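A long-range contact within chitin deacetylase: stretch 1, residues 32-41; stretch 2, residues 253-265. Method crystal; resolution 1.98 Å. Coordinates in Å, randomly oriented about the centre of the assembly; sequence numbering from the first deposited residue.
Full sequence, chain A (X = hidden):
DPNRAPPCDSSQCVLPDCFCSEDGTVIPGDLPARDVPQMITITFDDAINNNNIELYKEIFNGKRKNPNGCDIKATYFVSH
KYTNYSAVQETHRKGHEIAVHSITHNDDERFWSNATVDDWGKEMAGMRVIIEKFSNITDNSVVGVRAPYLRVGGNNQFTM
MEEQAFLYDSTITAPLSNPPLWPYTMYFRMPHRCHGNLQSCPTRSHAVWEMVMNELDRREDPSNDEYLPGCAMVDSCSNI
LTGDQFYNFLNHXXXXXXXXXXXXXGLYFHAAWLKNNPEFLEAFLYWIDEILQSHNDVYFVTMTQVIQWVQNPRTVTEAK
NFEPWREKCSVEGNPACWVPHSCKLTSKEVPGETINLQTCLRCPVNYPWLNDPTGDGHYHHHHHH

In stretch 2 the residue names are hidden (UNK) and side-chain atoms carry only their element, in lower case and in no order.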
# COMPACT_ATOMS: atom_id res chain seq x y z
N PRO A 32 -8.11 0.64 24.63
CA PRO A 32 -8.43 2.07 24.69
C PRO A 32 -7.62 2.84 23.66
O PRO A 32 -6.43 2.61 23.51
CB PRO A 32 -8.02 2.48 26.11
CG PRO A 32 -7.72 1.20 26.83
CD PRO A 32 -7.37 0.19 25.82
N ALA A 33 -8.27 3.80 23.00
CA ALA A 33 -7.59 4.61 21.98
C ALA A 33 -6.30 5.22 22.51
O ALA A 33 -5.28 5.26 21.80
CB ALA A 33 -8.53 5.69 21.46
N ARG A 34 -6.30 5.70 23.76
CA ARG A 34 -5.11 6.36 24.29
C ARG A 34 -3.93 5.40 24.45
O ARG A 34 -2.79 5.86 24.56
CB ARG A 34 -5.42 7.05 25.63
CG ARG A 34 -5.38 6.11 26.82
CD ARG A 34 -6.03 6.71 28.07
NE ARG A 34 -7.45 6.38 28.15
CZ ARG A 34 -7.96 5.42 28.92
NH1 ARG A 34 -7.17 4.68 29.69
NH2 ARG A 34 -9.27 5.19 28.91
N ASP A 35 -4.16 4.09 24.45
CA ASP A 35 -3.06 3.13 24.54
C ASP A 35 -2.67 2.52 23.20
O ASP A 35 -1.77 1.68 23.16
CB ASP A 35 -3.41 2.01 25.53
CG ASP A 35 -3.57 2.52 26.96
OD1 ASP A 35 -2.78 3.39 27.39
OD2 ASP A 35 -4.50 2.05 27.64
N VAL A 36 -3.32 2.91 22.12
CA VAL A 36 -3.08 2.35 20.78
C VAL A 36 -1.99 3.15 20.08
O VAL A 36 -2.11 4.38 19.95
CB VAL A 36 -4.39 2.35 19.97
CG1 VAL A 36 -4.15 1.97 18.49
CG2 VAL A 36 -5.43 1.40 20.62
N PRO A 37 -0.92 2.52 19.58
CA PRO A 37 0.04 3.25 18.74
C PRO A 37 -0.64 3.74 17.47
O PRO A 37 -1.41 3.01 16.83
CB PRO A 37 1.10 2.19 18.40
CG PRO A 37 0.76 0.97 19.20
CD PRO A 37 -0.69 1.07 19.57
N GLN A 38 -0.40 5.00 17.12
CA GLN A 38 -0.93 5.57 15.89
C GLN A 38 -0.06 5.09 14.73
O GLN A 38 1.08 5.52 14.58
CB GLN A 38 -0.94 7.09 15.97
CG GLN A 38 -1.46 7.77 14.70
CD GLN A 38 -2.89 7.33 14.34
OE1 GLN A 38 -3.85 7.70 15.03
NE2 GLN A 38 -3.04 6.57 13.25
N MET A 39 -0.60 4.21 13.91
CA MET A 39 0.12 3.71 12.74
C MET A 39 -0.09 4.63 11.55
O MET A 39 -1.19 5.14 11.33
CB MET A 39 -0.36 2.30 12.41
CG MET A 39 0.06 1.28 13.45
SD MET A 39 -0.69 -0.34 13.17
CE MET A 39 -2.11 -0.33 14.28
N ILE A 40 0.98 4.86 10.79
CA ILE A 40 0.92 5.62 9.55
C ILE A 40 1.50 4.74 8.45
O ILE A 40 2.61 4.22 8.60
CB ILE A 40 1.67 6.96 9.65
CG1 ILE A 40 1.10 7.77 10.83
CG2 ILE A 40 1.53 7.78 8.36
CD1 ILE A 40 1.82 9.11 11.08
N THR A 41 0.76 4.55 7.37
CA THR A 41 1.22 3.74 6.23
C THR A 41 1.49 4.69 5.07
O THR A 41 0.58 5.06 4.33
CB THR A 41 0.22 2.66 5.83
OG1 THR A 41 -1.03 3.25 5.44
CG2 THR A 41 -0.03 1.69 6.99
N UNK A 253 -5.30 15.88 9.33
CA UNK A 253 -5.75 14.50 9.18
C UNK A 253 -5.06 13.57 10.17
O UNK A 253 -5.66 12.60 10.63
o UNK A 253 -7.79 14.26 6.89
n UNK A 253 -6.25 15.61 6.00
c UNK A 253 -5.56 14.06 7.73
c UNK A 253 -6.63 14.65 6.82
N UNK A 254 -3.81 13.86 10.54
CA UNK A 254 -3.22 13.15 11.66
C UNK A 254 -4.11 13.28 12.90
O UNK A 254 -4.45 12.28 13.55
c UNK A 254 -1.81 13.67 11.94
c UNK A 254 -1.17 13.05 13.17
c UNK A 254 -0.43 11.89 13.06
c UNK A 254 -1.33 13.63 14.43
c UNK A 254 -0.76 13.05 15.55
c UNK A 254 -0.02 11.89 15.43
c UNK A 254 0.14 11.30 14.18
N UNK A 255 -4.52 14.51 13.24
CA UNK A 255 -5.32 14.72 14.45
C UNK A 255 -6.66 14.00 14.36
O UNK A 255 -7.13 13.44 15.36
o UNK A 255 -4.23 18.17 14.89
o UNK A 255 -3.32 16.30 15.58
c UNK A 255 -5.54 16.22 14.70
c UNK A 255 -4.27 16.94 15.09
N UNK A 256 -7.28 14.00 13.17
CA UNK A 256 -8.54 13.27 13.00
C UNK A 256 -8.39 11.82 13.43
O UNK A 256 -9.28 11.27 14.10
c UNK A 256 -9.62 14.69 11.08
c UNK A 256 -10.26 14.59 9.68
n UNK A 256 -9.55 12.36 8.08
n UNK A 256 -11.03 13.35 9.55
n UNK A 256 -11.43 11.22 8.79
c UNK A 256 -9.00 13.35 11.53
c UNK A 256 -10.67 12.32 8.80
N UNK A 257 -7.28 11.18 13.08
CA UNK A 257 -7.09 9.79 13.48
C UNK A 257 -6.63 9.71 14.94
O UNK A 257 -7.19 8.94 15.74
c UNK A 257 -7.05 9.67 10.22
n UNK A 257 -6.67 7.57 10.67
c UNK A 257 -6.07 9.12 12.56
n UNK A 257 -7.41 8.89 9.14
c UNK A 257 -7.19 7.62 9.45
c UNK A 257 -6.59 8.84 11.18
N UNK A 258 -5.61 10.49 15.29
CA UNK A 258 -4.97 10.36 16.60
C UNK A 258 -5.93 10.71 17.73
O UNK A 258 -5.85 10.10 18.80
c UNK A 258 -3.75 11.27 16.65
c UNK A 258 -1.32 11.05 20.18
c UNK A 258 -2.02 10.13 18.09
c UNK A 258 -1.23 10.05 19.21
c UNK A 258 -2.97 12.18 18.87
c UNK A 258 -2.18 12.11 20.02
c UNK A 258 -2.91 11.18 17.90
o UNK A 258 -0.52 10.96 21.29
N UNK A 259 -6.83 11.67 17.51
CA UNK A 259 -7.76 12.12 18.55
C UNK A 259 -9.07 11.33 18.55
O UNK A 259 -9.91 11.59 19.40
c UNK A 259 -6.11 14.91 19.44
c UNK A 259 -6.89 14.56 18.18
o UNK A 259 -5.35 15.92 19.41
c UNK A 259 -8.08 13.61 18.40
o UNK A 259 -6.22 14.18 20.45
N UNK A 260 -9.26 10.39 17.62
CA UNK A 260 -10.50 9.60 17.65
C UNK A 260 -10.19 8.14 17.96
O UNK A 260 -9.86 7.80 19.10
c UNK A 260 -11.28 9.74 16.34
n UNK A 260 -12.08 11.86 13.79
c UNK A 260 -11.74 11.18 16.09
o UNK A 260 -13.85 11.09 14.96
c UNK A 260 -12.64 11.36 14.89
N UNK A 261 -10.29 7.25 16.97
CA UNK A 261 -10.10 5.83 17.21
C UNK A 261 -8.70 5.34 16.83
O UNK A 261 -8.46 4.13 16.84
o UNK A 261 -10.37 6.11 14.47
c UNK A 261 -11.16 5.03 16.46
n UNK A 261 -11.81 4.39 14.21
c UNK A 261 -11.08 5.21 14.95
N UNK A 262 -7.79 6.24 16.50
CA UNK A 262 -6.42 5.88 16.09
C UNK A 262 -6.39 4.85 14.95
O UNK A 262 -5.51 3.99 14.90
n UNK A 262 -4.10 7.76 19.77
c UNK A 262 -5.54 6.42 18.38
n UNK A 262 -3.37 8.91 21.64
n UNK A 262 -2.62 6.76 21.21
c UNK A 262 -3.36 7.81 20.87
c UNK A 262 -5.60 5.38 17.28
c UNK A 262 -4.16 6.60 18.89
N UNK A 263 -7.36 4.93 14.04
CA UNK A 263 -7.29 4.08 12.86
C UNK A 263 -6.01 4.39 12.10
O UNK A 263 -5.60 5.56 12.03
c UNK A 263 -8.51 4.32 11.96
N UNK A 264 -5.33 3.38 11.57
CA UNK A 264 -4.14 3.65 10.75
C UNK A 264 -4.41 4.74 9.73
O UNK A 264 -5.47 4.79 9.10
c UNK A 264 -4.36 1.28 11.11
c UNK A 264 -3.85 2.30 10.09
c UNK A 264 -5.61 1.94 11.72
N UNK A 265 -3.48 5.68 9.63
CA UNK A 265 -3.59 6.80 8.70
C UNK A 265 -2.80 6.46 7.43
O UNK A 265 -1.59 6.22 7.49
c UNK A 265 -1.97 10.33 9.19
c UNK A 265 -2.78 9.28 8.44
c UNK A 265 -4.09 9.87 7.95
c UNK A 265 -3.03 8.06 9.34
O HOH W 1 -0.98 7.78 23.77
O HOH W 2 -3.00 2.96 14.53

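Position 253 carries two side-chain carbons, the second holding one oxygen and one nitrogen, and it stays out of reach of stretch 1: Asn 253. Position 254 has one carbon and then a ring of six carbons with no heteroatom; one ring carbon, at the ring edge, lies 4.1 Å from Ile 40 CD1 and another 3.9 Å from Gln 38 CG. It is Phe 254, and the two atoms are CD1 and CE1.

Position 255 shows two carbons, the second bearing two oxygens, and points away: Asp 255. Position 256 has three carbons, a nitrogen, and a carbon with two more nitrogens. This is Arg 256, which serves its own helix by donating from NH1 to Asn 253 OD1 at 2.9 Å.

At position 257 one carbon leads to a five-membered ring of three carbons and two nitrogens. Its CB points toward stretch 1, 3.6 Å from Gln 38 OE1, while the ring leads away. This is His 257, whose ND1 donates to the backbone O of position 263 at 2.7 Å. Position 258 bears one carbon, then a ring of six carbons bearing one oxygen; Gln 38 CB sits at the ring edge, 3.9 Å from a ring carbon, CD1 of what is therefore Tyr 258.

Position 259, three carbons ending in two oxygens, is Glu 259, exposed and uninvolved. Position 260 has the same carbon count but ends in one oxygen and one nitrogen. Its side chain turns away, yet its backbone O lies 3.4 Å from Ala 33 CB: Gln 260. Position 261, two carbons with one oxygen and one nitrogen on the second, is Asn 261, whose OD1 accepts from the backbone N of position 263 at 3.3 Å.

Position 262 repeats the pattern of three carbons, a nitrogen and a carbon with two nitrogens, now aimed toward stretch 1, where a terminal nitrogen lies 2.7 Å from Val 36 O: Arg 262. That nitrogen, NH1, donates to the carbonyl, and NE donates to Tyr 258 O at 3.1 Å. Ala 33 O lies over one guanidinium face, where its angle is too poor for a hydrogen bond. Water 1 links Arg 262 NH1 (3.2 Å) to Arg 34 O (2.8 Å).

Position 263 has a single carbon, and its backbone O receives Gln 38 NE2 at 3.0 Å as well as His 257 ND1, at 2.7 Å: Ala 263. Position 264 has three carbons closing onto the backbone N, and its CB packs 4.2 Å from Met 39 CB: Pro 264. Position 265 has four carbons forked at the second, one branch end 4.3 Å from Ile 40 CG1: Leu 265, through CD2.

The rule is register first, then reach. A short parallel bridge pairs Ile 40 with Leu 265: Leu 265 N donates to Met 39 O and Thr 41 N to Leu 265 O, both at 2.9 Å. Two long, buried side chains then satisfy carbonyls across the contact: Gln 38, at the start of the strand, and Arg 262, in the loop after the helix. Gln 38 NE2 also donates to Met 39 O (3.0 Å), tying its amide to both chains. Water 2 bridges the stretches, donating to Pro 37 O (2.8 Å) and Arg 262 O (2.7 Å) and accepting from Met 39 N (2.8 Å).

Stretch 2, residues 253-265: NFDRHYEQNRAPL
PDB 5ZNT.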